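Local atomic coordinates of endoglucanase E-5 (Thermobifida fusca, PDB entry 2CKS), a protein that hydrolyses internal 1,4-beta-D-glucosidic linkages in cellulose, lichenin and cereal beta-D-glucans, the chain here being its glycoside hydrolase family 5 catalytic domain. Residues 61-66 with 263-268; 209-214 with 245-250; 238-243 with 270-275. All blocks are in the same frame, centred on the assembly; numbering follows the deposited sequence.

All three contacts belong to the TIM barrel but sit at different depths. Interaction 1 is core: side chains from strands 59-65 and 262-265 meet inside the barrel, by van der Waals contact alone, beside the probable catalytic carboxylates. Interaction 2 lies at the surface, where the starts of helices 212-224 and 245-258 are joined by a methionine among arginines and a salt bridge. Interaction 3, partly buried, binds two loops through hydrogen bonds in which side chains and backbone both take part. Interactions 1 and 3 touch: Asn-266 N lies 3.2 Å from Gly-274 O, probably a hydrogen bond. Residues 238-243 lead almost directly into helix 245-258, so interactions 2 and 3 hold successive parts of one connection.

Interaction 1. Residues 61-66 with 263-268; sequences RLSMYI and TKWNYS
Trp-265, Arg-61 and Thr-263 carry this contact inside the eight-stranded TIM barrel. Strands 59-65 and 262-265 flank strand 29-32, so they meet through side chains, their axes 9.2 Å apart. Arg-61 CG stands anti to the backbone N (chi1 174°), and the chain runs extended to NE. It crosses Thr-263 at about a right angle, CD lying 3.7 Å from Thr-263 OG1, which is bonded to the carbonyl of Thr-230. Farther out, Arg-61 NH1 comes within 3.9 Å of Trp-265 CE3, an atom at the edge of the guanidinium, whose plane is turned 71° from the indole. Glu-135, Asn-138 and Glu-231, the nucleophile by similarity, share its N-H groups, which fixes its rotation and probably helps to position Glu-231. A cis peptide follows Trp-265, and Asn-266 CB packs 3.6 Å above one indole face. An alanine in place of Trp-265 lacks the ring, and would probably open a gap beside the Arg-61 guanidinium and leave Tyr-65 OH, now 3.9 Å from Trp-265 CZ2, without that neighbour. Ser-63 OG, held by Asp-99 and Ser-32, lies in the indole plane, 3.7 Å from Trp-265 CZ3.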
ATOM      1  N   ARG A  61      -4.612  -1.637   2.773  1.00  4.58           N
ATOM      2  CA  ARG A  61      -4.172  -0.309   2.402  1.00  4.35           C
ATOM      3  C   ARG A  61      -5.391   0.507   2.000  1.00  4.51           C
ATOM      4  O   ARG A  61      -6.160   0.105   1.119  1.00  4.58           O
ATOM      5  CB  ARG A  61      -3.182  -0.420   1.264  1.00  4.39           C
ATOM      6  CG  ARG A  61      -2.729   0.881   0.646  1.00  4.72           C
ATOM      7  CD  ARG A  61      -1.870   0.542  -0.506  1.00  6.31           C
ATOM      8  NE  ARG A  61      -1.130   1.600  -1.157  1.00  6.37           N
ATOM      9  CZ  ARG A  61      -1.247   1.908  -2.447  1.00  7.35           C
ATOM     10  NH1 ARG A  61      -2.166   1.357  -3.231  1.00  8.53           N
ATOM     11  NH2 ARG A  61      -0.441   2.807  -2.955  1.00  7.55           N
ATOM     12  N   LEU A  62      -5.574   1.640   2.672  1.00  4.34           N
ATOM     13  CA  LEU A  62      -6.683   2.545   2.416  1.00  4.95           C
ATOM     14  C   LEU A  62      -6.238   3.644   1.457  1.00  5.47           C
ATOM     15  O   LEU A  62      -5.514   4.561   1.842  1.00  5.91           O
ATOM     16  CB  LEU A  62      -7.166   3.145   3.738  1.00  5.02           C
ATOM     17  CG  LEU A  62      -7.549   2.132   4.820  1.00  5.71           C
ATOM     18  CD1 LEU A  62      -7.839   2.848   6.133  1.00  7.20           C
ATOM     19  CD2 LEU A  62      -8.733   1.292   4.395  1.00  5.62           C
ATOM     20  N   SER A  63      -6.656   3.542   0.199  1.00  5.85           N
ATOM     21  CA  SER A  63      -6.153   4.404  -0.852  1.00  6.38           C
ATOM     22  C   SER A  63      -7.060   5.607  -1.011  1.00  6.48           C
ATOM     23  O   SER A  63      -8.203   5.483  -1.440  1.00  6.95           O
ATOM     24  CB  SER A  63      -6.031   3.640  -2.170  1.00  6.56           C
ATOM     25  OG  SER A  63      -5.036   2.630  -2.060  1.00  8.10           O
ATOM     26  N   MET A  64      -6.540   6.763  -0.640  1.00  6.46           N
ATOM     27  CA  MET A  64      -7.271   8.016  -0.747  1.00  6.35           C
ATOM     28  C   MET A  64      -6.609   8.913  -1.783  1.00  5.87           C
ATOM     29  O   MET A  64      -5.574   9.525  -1.525  1.00  5.65           O
ATOM     30  CB  MET A  64      -7.299   8.726   0.604  1.00  6.37           C
ATOM     31  CG  MET A  64      -8.119  10.025   0.612  1.00  7.37           C
ATOM     32  SD  MET A  64      -8.105  10.821   2.213  1.00  8.62           S
ATOM     33  CE  MET A  64      -6.434  11.498   2.213  1.00  8.58           C
ATOM     34  N   TYR A  65      -7.205   8.977  -2.969  1.00  5.91           N
ATOM     35  CA  TYR A  65      -6.783   9.925  -3.984  1.00  5.87           C
ATOM     36  C   TYR A  65      -6.998  11.341  -3.464  1.00  6.00           C
ATOM     37  O   TYR A  65      -7.869  11.584  -2.636  1.00  6.62           O
ATOM     38  CB  TYR A  65      -7.594   9.768  -5.258  1.00  6.33           C
ATOM     39  CG  TYR A  65      -7.253   8.606  -6.154  1.00  6.90           C
ATOM     40  CD1 TYR A  65      -7.484   7.298  -5.757  1.00  8.60           C
ATOM     41  CD2 TYR A  65      -6.741   8.823  -7.426  1.00  9.31           C
ATOM     42  CE1 TYR A  65      -7.215   6.234  -6.590  1.00  9.18           C
ATOM     43  CE2 TYR A  65      -6.462   7.758  -8.273  1.00 10.08           C
ATOM     44  CZ  TYR A  65      -6.705   6.470  -7.845  1.00 10.88           C
ATOM     45  OH  TYR A  65      -6.433   5.400  -8.669  1.00 13.12           O
ATOM     46  N   ILE A  66      -6.178  12.264  -3.948  1.00  6.16           N
ATOM     47  CA  ILE A  66      -6.250  13.661  -3.531  1.00  6.11           C
ATOM     48  C   ILE A  66      -6.932  14.480  -4.624  1.00  6.35           C
ATOM     49  O   ILE A  66      -7.902  15.183  -4.363  1.00  6.36           O
ATOM     50  CB  ILE A  66      -4.831  14.200  -3.209  1.00  6.39           C
ATOM     51  CG1 ILE A  66      -4.024  13.179  -2.383  1.00  7.30           C
ATOM     52  CG2 ILE A  66      -4.938  15.554  -2.503  1.00  6.09           C
ATOM     53  CD1 ILE A  66      -4.663  12.746  -1.103  1.00  7.27           C
ATOM     54  N   THR A 263       0.371  -5.509  -0.721  1.00  4.61           N
ATOM     55  CA  THR A 263      -1.069  -5.308  -0.818  1.00  4.99           C
ATOM     56  C   THR A 263      -1.438  -5.219  -2.289  1.00  5.10           C
ATOM     57  O   THR A 263      -0.980  -4.314  -2.988  1.00  6.13           O
ATOM     58  CB  THR A 263      -1.523  -4.022  -0.056  1.00  5.14           C
ATOM     59  OG1 THR A 263      -0.625  -2.928  -0.303  1.00  5.77           O
ATOM     60  CG2 THR A 263      -1.485  -4.232   1.436  1.00  5.90           C
ATOM     61  N   LYS A 264      -2.274  -6.145  -2.758  0.60  4.97           N
ATOM     62  CA  LYS A 264      -2.626  -6.205  -4.168  0.60  5.17           C
ATOM     63  C   LYS A 264      -3.688  -5.167  -4.522  0.60  4.66           C
ATOM     64  O   LYS A 264      -4.615  -4.915  -3.754  0.60  4.52           O
ATOM     65  CB  LYS A 264      -3.133  -7.600  -4.552  0.60  5.58           C
ATOM     66  CG  LYS A 264      -3.558  -7.705  -6.013  0.60  7.06           C
ATOM     67  CD  LYS A 264      -3.886  -9.105  -6.443  0.60  9.20           C
ATOM     68  CE  LYS A 264      -4.052  -9.167  -7.943  0.60  9.66           C
ATOM     69  NZ  LYS A 264      -5.092  -8.220  -8.439  0.60 10.24           N
ATOM     70  N   TRP A 265      -3.540  -4.588  -5.707  1.00  4.53           N
ATOM     71  CA  TRP A 265      -4.525  -3.690  -6.289  1.00  4.97           C
ATOM     72  C   TRP A 265      -5.511  -4.564  -7.063  1.00  4.96           C
ATOM     73  O   TRP A 265      -5.091  -5.255  -7.988  1.00  6.00           O
ATOM     74  CB  TRP A 265      -3.785  -2.770  -7.257  1.00  5.15           C
ATOM     75  CG  TRP A 265      -4.543  -1.614  -7.812  1.00  6.20           C
ATOM     76  CD1 TRP A 265      -4.946  -1.458  -9.100  1.00  7.80           C
ATOM     77  CD2 TRP A 265      -4.918  -0.405  -7.127  1.00  5.30           C
ATOM     78  NE1 TRP A 265      -5.588  -0.254  -9.254  1.00  8.51           N
ATOM     79  CE2 TRP A 265      -5.581   0.413  -8.061  1.00  8.58           C
ATOM     80  CE3 TRP A 265      -4.781   0.058  -5.813  1.00  5.69           C
ATOM     81  CZ2 TRP A 265      -6.090   1.667  -7.729  1.00  7.69           C
ATOM     82  CZ3 TRP A 265      -5.295   1.299  -5.482  1.00  7.21           C
ATOM     83  CH2 TRP A 265      -5.937   2.090  -6.443  1.00  8.38           C
ATOM     84  N   ASN A 266      -6.801  -4.597  -6.724  1.00  4.96           N
ATOM     85  CA  ASN A 266      -7.430  -3.863  -5.626  1.00  5.10           C
ATOM     86  C   ASN A 266      -8.718  -4.584  -5.174  1.00  5.16           C
ATOM     87  O   ASN A 266      -9.232  -5.451  -5.892  1.00  5.33           O
ATOM     88  CB  ASN A 266      -7.756  -2.437  -6.071  1.00  4.89           C
ATOM     89  CG  ASN A 266      -8.717  -2.397  -7.245  1.00  5.91           C
ATOM     90  OD1 ASN A 266      -9.927  -2.558  -7.071  1.00  6.32           O
ATOM     91  ND2 ASN A 266      -8.182  -2.214  -8.455  1.00  8.30           N
ATOM     92  N   TYR A 267      -9.222  -4.199  -3.998  1.00  5.12           N
ATOM     93  CA  TYR A 267     -10.410  -4.771  -3.364  1.00  5.25           C
ATOM     94  C   TYR A 267     -11.645  -3.933  -3.718  1.00  5.77           C
ATOM     95  O   TYR A 267     -12.117  -3.099  -2.923  1.00  5.98           O
ATOM     96  CB  TYR A 267     -10.201  -4.799  -1.843  1.00  5.05           C
ATOM     97  CG  TYR A 267     -11.046  -5.803  -1.097  1.00  4.85           C
ATOM     98  CD1 TYR A 267     -10.844  -7.176  -1.258  1.00  4.44           C
ATOM     99  CD2 TYR A 267     -12.038  -5.383  -0.217  1.00  5.01           C
ATOM    100  CE1 TYR A 267     -11.604  -8.100  -0.555  1.00  5.79           C
ATOM    101  CE2 TYR A 267     -12.812  -6.311   0.483  1.00  5.26           C
ATOM    102  CZ  TYR A 267     -12.589  -7.662   0.308  1.00  5.63           C
ATOM    103  OH  TYR A 267     -13.368  -8.569   0.994  1.00  6.36           O
ATOM    104  N   SER A 268     -12.120  -4.105  -4.944  1.00  5.58           N
ATOM    105  CA  SER A 268     -13.295  -3.395  -5.459  1.00  5.65           C
ATOM    106  C   SER A 268     -13.932  -4.229  -6.555  1.00  5.89           C
ATOM    107  O   SER A 268     -13.386  -5.250  -6.966  1.00  4.98           O
ATOM    108  CB  SER A 268     -12.918  -2.025  -6.024  1.00  5.49           C
ATOM    109  OG  SER A 268     -12.488  -2.114  -7.370  1.00  6.09           O
TER

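Interaction 2. Residues 209-214 with 245-250; sequences SHRDNY and FQMADR
Met-247 and Arg-211 meet where the starts of two neighbouring outer helices of the TIM barrel, 212-224 and 245-258, come together. Buried Met-247 is the tightly packed element, and Arg-211, itself exposed, covers it from the solvent side. Arg-211 occupies the N-cap position of the first helix; its side chain is bent at chi2 and chi3, and the guanidinium lies over Met-247. The methionine CG stands anti to the backbone N, and beyond it Met-247 SD lies 4.1 Å above the centre of the Arg-211 guanidinium, while CB and CG run beneath NH1. The methyl end reaches the other way: Met-247 CE approaches Arg-211 C at 4.0 Å and also lies 3.8 Å above the Arg-250 guanidinium plane, toward its rim. Met-247 CG meets the carbonyl O of His-210 at 4.1 Å, and Leu-215 adds a further apolar neighbour.

The outer side is polar and looser. Arg-250 makes a salt bridge to Asp-212 with two bonds of unequal quality. Arg-250 NH2 to Asp-212 OD2 is 3.2 Å and fairly straight at 168°; OD2 lies in the guanidinium plane, yet it is met from above the carboxylate plane. Arg-250 NH1 to Asp-212 OD1 has the same length but is weak, bent to 135°. The two flat groups are turned 72° from each other, so they do not form a coplanar, two-pronged pair.

Arg-211 has its own acid, Asp-244, which also accepts a bond from the backbone N of Met-247. The two arginines bring like charges near each other, Arg-211 NH2 and Arg-250 NH1 being 5.8 Å apart. Asp-212 and Asp-244 probably offset that repulsion, while the Met-247 sulfur and methyl pack against the two guanidinium groups without adding charge.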
ATOM      1  N   SER A 209       3.199  -6.626 -17.600  1.00 12.60           N
ATOM      2  CA  SER A 209       4.015  -5.575 -18.218  1.00 12.96           C
ATOM      3  C   SER A 209       5.445  -5.486 -17.682  1.00 13.07           C
ATOM      4  O   SER A 209       6.347  -5.039 -18.398  1.00 13.70           O
ATOM      5  CB  SER A 209       3.360  -4.222 -17.987  1.00 13.27           C
ATOM      6  OG  SER A 209       2.120  -4.148 -18.648  1.00 14.35           O
ATOM      7  N   HIS A 210       5.647  -5.890 -16.430  1.00 12.33           N
ATOM      8  CA  HIS A 210       6.894  -5.623 -15.718  1.00 12.02           C
ATOM      9  C   HIS A 210       7.591  -6.945 -15.459  1.00 12.54           C
ATOM     10  O   HIS A 210       7.179  -7.728 -14.597  1.00 12.73           O
ATOM     11  CB  HIS A 210       6.617  -4.896 -14.405  1.00 11.49           C
ATOM     12  CG  HIS A 210       6.024  -3.532 -14.577  1.00 11.72           C
ATOM     13  ND1 HIS A 210       6.330  -2.702 -15.633  1.00 13.46           N
ATOM     14  CD2 HIS A 210       5.126  -2.857 -13.824  1.00 10.41           C
ATOM     15  CE1 HIS A 210       5.654  -1.571 -15.515  1.00 12.50           C
ATOM     16  NE2 HIS A 210       4.914  -1.642 -14.423  1.00 14.05           N
ATOM     17  N   ARG A 211       8.652  -7.178 -16.222  1.00 13.46           N
ATOM     18  CA  ARG A 211       9.287  -8.485 -16.338  1.00 14.20           C
ATOM     19  C   ARG A 211      10.574  -8.532 -15.504  1.00 13.96           C
ATOM     20  O   ARG A 211      10.623  -7.992 -14.403  1.00 13.37           O
ATOM     21  CB  ARG A 211       9.573  -8.800 -17.818  1.00 15.20           C
ATOM     22  CG  ARG A 211       8.560  -8.272 -18.829  1.00 18.18           C
ATOM     23  CD  ARG A 211       7.227  -8.975 -18.806  1.00 20.81           C
ATOM     24  NE  ARG A 211       7.358 -10.423 -18.941  1.00 22.36           N
ATOM     25  CZ  ARG A 211       6.380 -11.291 -18.679  1.00 23.52           C
ATOM     26  NH1 ARG A 211       5.178 -10.860 -18.280  1.00 23.80           N
ATOM     27  NH2 ARG A 211       6.603 -12.595 -18.814  1.00 23.16           N
ATOM     28  N   ASP A 212      11.626  -9.158 -16.028  1.00 14.16           N
ATOM     29  CA  ASP A 212      12.805  -9.467 -15.230  1.00 13.97           C
ATOM     30  C   ASP A 212      13.559  -8.248 -14.700  1.00 13.32           C
ATOM     31  O   ASP A 212      14.156  -8.323 -13.628  1.00 13.30           O
ATOM     32  CB  ASP A 212      13.760 -10.375 -16.023  1.00 14.46           C
ATOM     33  CG  ASP A 212      13.217 -11.783 -16.189  0.50 15.21           C
ATOM     34  OD1 ASP A 212      11.994 -11.935 -16.391  0.50 16.25           O
ATOM     35  OD2 ASP A 212      13.937 -12.802 -16.147  0.50 18.12           O
ATOM     36  N   ASN A 213      13.557  -7.140 -15.437  0.80 13.23           N
ATOM     37  CA  ASN A 213      14.231  -5.932 -14.960  0.80 13.36           C
ATOM     38  C   ASN A 213      13.561  -5.322 -13.723  0.80 12.45           C
ATOM     39  O   ASN A 213      14.236  -4.730 -12.888  0.80 12.77           O
ATOM     40  CB  ASN A 213      14.467  -4.890 -16.075  0.80 13.87           C
ATOM     41  CG  ASN A 213      13.179  -4.297 -16.648  0.80 14.69           C
ATOM     42  OD1 ASN A 213      13.139  -3.112 -16.983  0.80 18.67           O
ATOM     43  ND2 ASN A 213      12.150  -5.121 -16.810  0.80 16.41           N
ATOM     44  N   TYR A 214      12.248  -5.487 -13.599  1.00 11.58           N
ATOM     45  CA  TYR A 214      11.533  -5.036 -12.407  1.00 10.72           C
ATOM     46  C   TYR A 214      11.737  -6.016 -11.246  1.00  9.81           C
ATOM     47  O   TYR A 214      11.970  -5.597 -10.111  1.00  9.25           O
ATOM     48  CB  TYR A 214      10.042  -4.845 -12.720  1.00 10.17           C
ATOM     49  CG  TYR A 214       9.754  -3.592 -13.506  1.00 11.32           C
ATOM     50  CD1 TYR A 214       9.199  -2.471 -12.899  1.00 13.25           C
ATOM     51  CD2 TYR A 214      10.030  -3.530 -14.860  1.00 12.88           C
ATOM     52  CE1 TYR A 214       8.935  -1.310 -13.638  1.00 13.94           C
ATOM     53  CE2 TYR A 214       9.765  -2.387 -15.603  1.00 14.34           C
ATOM     54  CZ  TYR A 214       9.224  -1.282 -14.985  1.00 14.87           C
ATOM     55  OH  TYR A 214       8.971  -0.152 -15.733  1.00 16.79           O
ATOM     56  N   PHE A 245       0.006 -14.948 -14.543  1.00 10.89           N
ATOM     57  CA  PHE A 245       0.180 -15.521 -13.222  1.00 10.96           C
ATOM     58  C   PHE A 245       1.535 -16.204 -13.076  1.00 11.26           C
ATOM     59  O   PHE A 245       2.036 -16.331 -11.969  1.00 11.57           O
ATOM     60  CB  PHE A 245      -0.965 -16.482 -12.879  1.00 10.86           C
ATOM     61  CG  PHE A 245      -2.310 -15.813 -12.754  1.00 11.23           C
ATOM     62  CD1 PHE A 245      -3.395 -16.251 -13.497  1.00 12.53           C
ATOM     63  CD2 PHE A 245      -2.494 -14.751 -11.879  1.00 11.46           C
ATOM     64  CE1 PHE A 245      -4.632 -15.637 -13.379  1.00 12.68           C
ATOM     65  CE2 PHE A 245      -3.726 -14.141 -11.752  1.00 12.13           C
ATOM     66  CZ  PHE A 245      -4.798 -14.587 -12.500  1.00 12.90           C
ATOM     67  N   GLN A 246       2.122 -16.656 -14.182  1.00 11.23           N
ATOM     68  CA  GLN A 246       3.442 -17.260 -14.116  1.00 11.72           C
ATOM     69  C   GLN A 246       4.464 -16.228 -13.646  1.00 11.01           C
ATOM     70  O   GLN A 246       5.239 -16.491 -12.740  1.00 10.88           O
ATOM     71  CB  GLN A 246       3.845 -17.852 -15.472  1.00 12.18           C
ATOM     72  CG  GLN A 246       5.114 -18.684 -15.431  1.00 14.40           C
ATOM     73  CD  GLN A 246       5.004 -19.918 -14.530  0.60 14.46           C
ATOM     74  OE1 GLN A 246       3.905 -20.354 -14.178  0.60 16.10           O
ATOM     75  NE2 GLN A 246       6.146 -20.476 -14.163  0.60 16.55           N
ATOM     76  N   MET A 247       4.446 -15.045 -14.244  1.00 10.73           N
ATOM     77  CA  MET A 247       5.362 -13.985 -13.844  1.00 10.02           C
ATOM     78  C   MET A 247       5.032 -13.524 -12.430  1.00  9.54           C
ATOM     79  O   MET A 247       5.922 -13.318 -11.603  1.00  9.17           O
ATOM     80  CB  MET A 247       5.281 -12.801 -14.809  1.00 10.37           C
ATOM     81  CG  MET A 247       6.300 -11.715 -14.523  1.00 10.52           C
ATOM     82  SD  MET A 247       7.983 -12.218 -14.959  1.00 13.41           S
ATOM     83  CE  MET A 247       8.852 -11.543 -13.602  1.00 12.31           C
ATOM     84  N   ALA A 248       3.741 -13.368 -12.153  1.00  9.30           N
ATOM     85  CA  ALA A 248       3.293 -12.914 -10.845  1.00  9.34           C
ATOM     86  C   ALA A 248       3.768 -13.859  -9.748  1.00  9.56           C
ATOM     87  O   ALA A 248       4.181 -13.411  -8.685  1.00  9.78           O
ATOM     88  CB  ALA A 248       1.780 -12.792 -10.819  1.00  9.24           C
ATOM     89  N   ASP A 249       3.731 -15.161 -10.015  1.00 10.15           N
ATOM     90  CA  ASP A 249       4.178 -16.160  -9.042  1.00 10.57           C
ATOM     91  C   ASP A 249       5.685 -16.026  -8.755  1.00 10.21           C
ATOM     92  O   ASP A 249       6.132 -16.323  -7.652  1.00 10.20           O
ATOM     93  CB  ASP A 249       3.881 -17.583  -9.546  1.00 11.18           C
ATOM     94  CG  ASP A 249       2.417 -17.979  -9.418  1.00 13.35           C
ATOM     95  OD1 ASP A 249       1.643 -17.293  -8.711  1.00 14.73           O
ATOM     96  OD2 ASP A 249       1.947 -18.985  -9.998  1.00 15.44           O
ATOM     97  N   ARG A 250       6.469 -15.593  -9.740  1.00 10.49           N
ATOM     98  CA  ARG A 250       7.886 -15.328  -9.508  1.00 10.58           C
ATOM     99  C   ARG A 250       8.070 -14.194  -8.510  1.00 10.00           C
ATOM    100  O   ARG A 250       8.899 -14.288  -7.618  1.00 10.70           O
ATOM    101  CB  ARG A 250       8.618 -15.018 -10.816  1.00 11.08           C
ATOM    102  CG  ARG A 250       8.620 -16.181 -11.792  1.00 12.80           C
ATOM    103  CD  ARG A 250       9.185 -15.843 -13.142  1.00 15.85           C
ATOM    104  NE  ARG A 250      10.586 -15.437 -13.048  1.00 17.93           N
ATOM    105  CZ  ARG A 250      11.268 -14.865 -14.030  1.00 20.11           C
ATOM    106  NH1 ARG A 250      10.699 -14.625 -15.210  1.00 21.55           N
ATOM    107  NH2 ARG A 250      12.535 -14.536 -13.833  1.00 20.45           N
TER

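Interaction 3. Residues 238-243 with 270-275; sequences TGDGAN and DFRSGA
The loops that follow strands 227-233 and 262-265, the last two of the TIM barrel, are clasped here, with Gly-239, Asp-240 and Gly-241 set against a type I beta turn from Arg-272 to Ala-275. Gly-274 N donates to Gly-239 O at 3.2 Å. The fit is close: a side chain on Gly-274 would collide with that same oxygen. Asp-240 lies across Arg-272, with CG 3.8 Å from Arg-272 CB, and its carboxylate ties the turn to its own loop. Its CG is anti to the backbone N (chi1 -153°), and OD1 receives Ser-273 N at 3.0 Å from above the carboxylate plane, as well as a weak bond from Gly-241 N. Ser-273 OG, placed between the backbone N and carbonyl carbon (chi1 64°), donates to a lone pair of Gly-241 O at 2.8 Å. At the flank, Arg-272 is occupied within its own loop: NH1 makes a salt bridge to the syn lone pair of Asp-270 OD1, and Phe-271 CZ sits over the centre of the guanidinium. Its aliphatic part packs on the other loop, Arg-272 CB lying 3.5 Å from Gly-239 O. The far end is closed by water, which accepts from Asn-243 ND2 at 3.0 Å and donates to Ser-273 O at 2.9 Å.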
ATOM      1  N   THR A 238      -1.914  -0.780 -16.733  1.00 18.51           N
ATOM      2  CA  THR A 238      -3.181  -0.051 -16.606  1.00 18.72           C
ATOM      3  C   THR A 238      -4.071  -0.590 -15.479  1.00 18.53           C
ATOM      4  O   THR A 238      -5.053   0.051 -15.104  1.00 18.94           O
ATOM      5  CB  THR A 238      -3.990  -0.120 -17.925  1.00 18.86           C
ATOM      6  OG1 THR A 238      -4.333  -1.481 -18.224  1.00 19.79           O
ATOM      7  CG2 THR A 238      -3.158   0.327 -19.131  1.00 19.71           C
ATOM      8  N   GLY A 239      -3.732  -1.763 -14.948  1.00 17.82           N
ATOM      9  CA  GLY A 239      -4.593  -2.473 -14.019  1.00 17.06           C
ATOM     10  C   GLY A 239      -5.656  -3.307 -14.717  1.00 16.56           C
ATOM     11  O   GLY A 239      -6.562  -3.844 -14.069  1.00 15.76           O
ATOM     12  N   ASP A 240      -5.524  -3.443 -16.037  1.00 16.17           N
ATOM     13  CA  ASP A 240      -6.459  -4.205 -16.852  1.00 15.68           C
ATOM     14  C   ASP A 240      -5.689  -5.105 -17.823  1.00 15.58           C
ATOM     15  O   ASP A 240      -4.457  -5.094 -17.848  1.00 14.91           O
ATOM     16  CB  ASP A 240      -7.386  -3.241 -17.610  1.00 15.63           C
ATOM     17  CG  ASP A 240      -8.754  -3.850 -17.942  1.00 15.81           C
ATOM     18  OD1 ASP A 240      -9.039  -5.010 -17.575  1.00 15.04           O
ATOM     19  OD2 ASP A 240      -9.621  -3.224 -18.595  1.00 17.34           O
ATOM     20  N   GLY A 241      -6.415  -5.902 -18.598  1.00 15.52           N
ATOM     21  CA  GLY A 241      -5.808  -6.801 -19.563  1.00 15.42           C
ATOM     22  C   GLY A 241      -5.611  -8.200 -19.020  1.00 15.26           C
ATOM     23  O   GLY A 241      -6.067  -8.540 -17.918  1.00 14.98           O
ATOM     24  N   ALA A 242      -4.922  -9.024 -19.808  1.00 15.08           N
ATOM     25  CA  ALA A 242      -4.713 -10.424 -19.476  1.00 14.92           C
ATOM     26  C   ALA A 242      -3.749 -10.565 -18.315  1.00 14.32           C
ATOM     27  O   ALA A 242      -2.793  -9.794 -18.178  1.00 14.85           O
ATOM     28  CB  ALA A 242      -4.176 -11.188 -20.676  1.00 14.98           C
ATOM     29  N   ASN A 243      -4.015 -11.566 -17.497  1.00 13.93           N
ATOM     30  CA  ASN A 243      -3.157 -11.912 -16.380  1.00 13.52           C
ATOM     31  C   ASN A 243      -1.937 -12.704 -16.815  1.00 13.16           C
ATOM     32  O   ASN A 243      -2.007 -13.541 -17.729  1.00 13.63           O
ATOM     33  CB  ASN A 243      -3.943 -12.721 -15.362  1.00 13.50           C
ATOM     34  CG  ASN A 243      -4.979 -11.886 -14.655  1.00 13.45           C
ATOM     35  OD1 ASN A 243      -4.650 -10.876 -14.035  1.00 14.16           O
ATOM     36  ND2 ASN A 243      -6.236 -12.278 -14.770  1.00 14.03           N
ATOM     37  N   ASP A 270     -14.592  -2.743  -9.572  1.00  7.66           N
ATOM     38  CA  ASP A 270     -14.300  -2.018 -10.804  1.00  8.32           C
ATOM     39  C   ASP A 270     -14.297  -2.993 -11.984  1.00  8.45           C
ATOM     40  O   ASP A 270     -14.044  -4.189 -11.811  1.00  8.66           O
ATOM     41  CB  ASP A 270     -12.945  -1.328 -10.691  1.00  8.63           C
ATOM     42  CG  ASP A 270     -12.638  -0.471 -11.879  1.00 10.39           C
ATOM     43  OD1 ASP A 270     -11.507  -0.592 -12.403  1.00 13.20           O
ATOM     44  OD2 ASP A 270     -13.462   0.339 -12.360  1.00 12.57           O
ATOM     45  N   PHE A 271     -14.562  -2.489 -13.185  1.00  9.06           N
ATOM     46  CA  PHE A 271     -14.634  -3.357 -14.366  1.00  9.86           C
ATOM     47  C   PHE A 271     -13.305  -4.006 -14.763  1.00  9.81           C
ATOM     48  O   PHE A 271     -13.290  -5.049 -15.420  1.00 10.19           O
ATOM     49  CB  PHE A 271     -15.225  -2.593 -15.562  1.00 10.30           C
ATOM     50  CG  PHE A 271     -14.272  -1.625 -16.212  1.00 13.32           C
ATOM     51  CD1 PHE A 271     -14.231  -0.294 -15.817  1.00 15.03           C
ATOM     52  CD2 PHE A 271     -13.428  -2.044 -17.244  1.00 15.36           C
ATOM     53  CE1 PHE A 271     -13.355   0.605 -16.425  1.00 16.22           C
ATOM     54  CE2 PHE A 271     -12.549  -1.155 -17.855  1.00 16.66           C
ATOM     55  CZ  PHE A 271     -12.508   0.169 -17.449  1.00 17.20           C
ATOM     56  N   ARG A 272     -12.201  -3.387 -14.383  1.00  9.50           N
ATOM     57  CA  ARG A 272     -10.888  -3.850 -14.795  1.00  9.52           C
ATOM     58  C   ARG A 272     -10.538  -5.191 -14.162  1.00  8.99           C
ATOM     59  O   ARG A 272     -11.031  -5.535 -13.087  1.00  8.82           O
ATOM     60  CB  ARG A 272      -9.837  -2.809 -14.450  1.00 10.08           C
ATOM     61  CG  ARG A 272     -10.001  -1.505 -15.220  1.00 12.44           C
ATOM     62  CD  ARG A 272      -8.999  -0.449 -14.805  1.00 15.70           C
ATOM     63  NE  ARG A 272      -9.157   0.800 -15.546  1.00 17.97           N
ATOM     64  CZ  ARG A 272     -10.053   1.751 -15.275  1.00 20.47           C
ATOM     65  NH1 ARG A 272     -10.911   1.632 -14.267  1.00 21.42           N
ATOM     66  NH2 ARG A 272     -10.091   2.843 -16.030  1.00 22.15           N
ATOM     67  N   SER A 273      -9.684  -5.949 -14.841  1.00  8.99           N
ATOM     68  CA  SER A 273      -9.398  -7.321 -14.431  1.00  9.08           C
ATOM     69  C   SER A 273      -8.698  -7.405 -13.070  1.00  8.63           C
ATOM     70  O   SER A 273      -8.808  -8.420 -12.389  1.00  8.73           O
ATOM     71  CB  SER A 273      -8.575  -8.049 -15.503  1.00  9.35           C
ATOM     72  OG  SER A 273      -7.312  -7.454 -15.660  1.00 11.67           O
ATOM     73  N   GLY A 274      -7.984  -6.348 -12.682  1.00  8.10           N
ATOM     74  CA  GLY A 274      -7.268  -6.315 -11.422  1.00  7.76           C
ATOM     75  C   GLY A 274      -8.142  -6.142 -10.195  1.00  7.47           C
ATOM     76  O   GLY A 274      -7.733  -6.485  -9.088  1.00  7.81           O
ATOM     77  N   ALA A 275      -9.328  -5.577 -10.376  1.00  6.60           N
ATOM     78  CA  ALA A 275     -10.282  -5.464  -9.285  1.00  5.76           C
ATOM     79  C   ALA A 275     -10.824  -6.850  -9.033  1.00  5.54           C
ATOM     80  O   ALA A 275     -11.316  -7.509  -9.945  1.00  4.89           O
ATOM     81  CB  ALA A 275     -11.401  -4.504  -9.633  1.00  6.41           C
TER
HETATM   82  O   HOH W   1      -8.600 -11.175 -13.386  1.00 10.07           O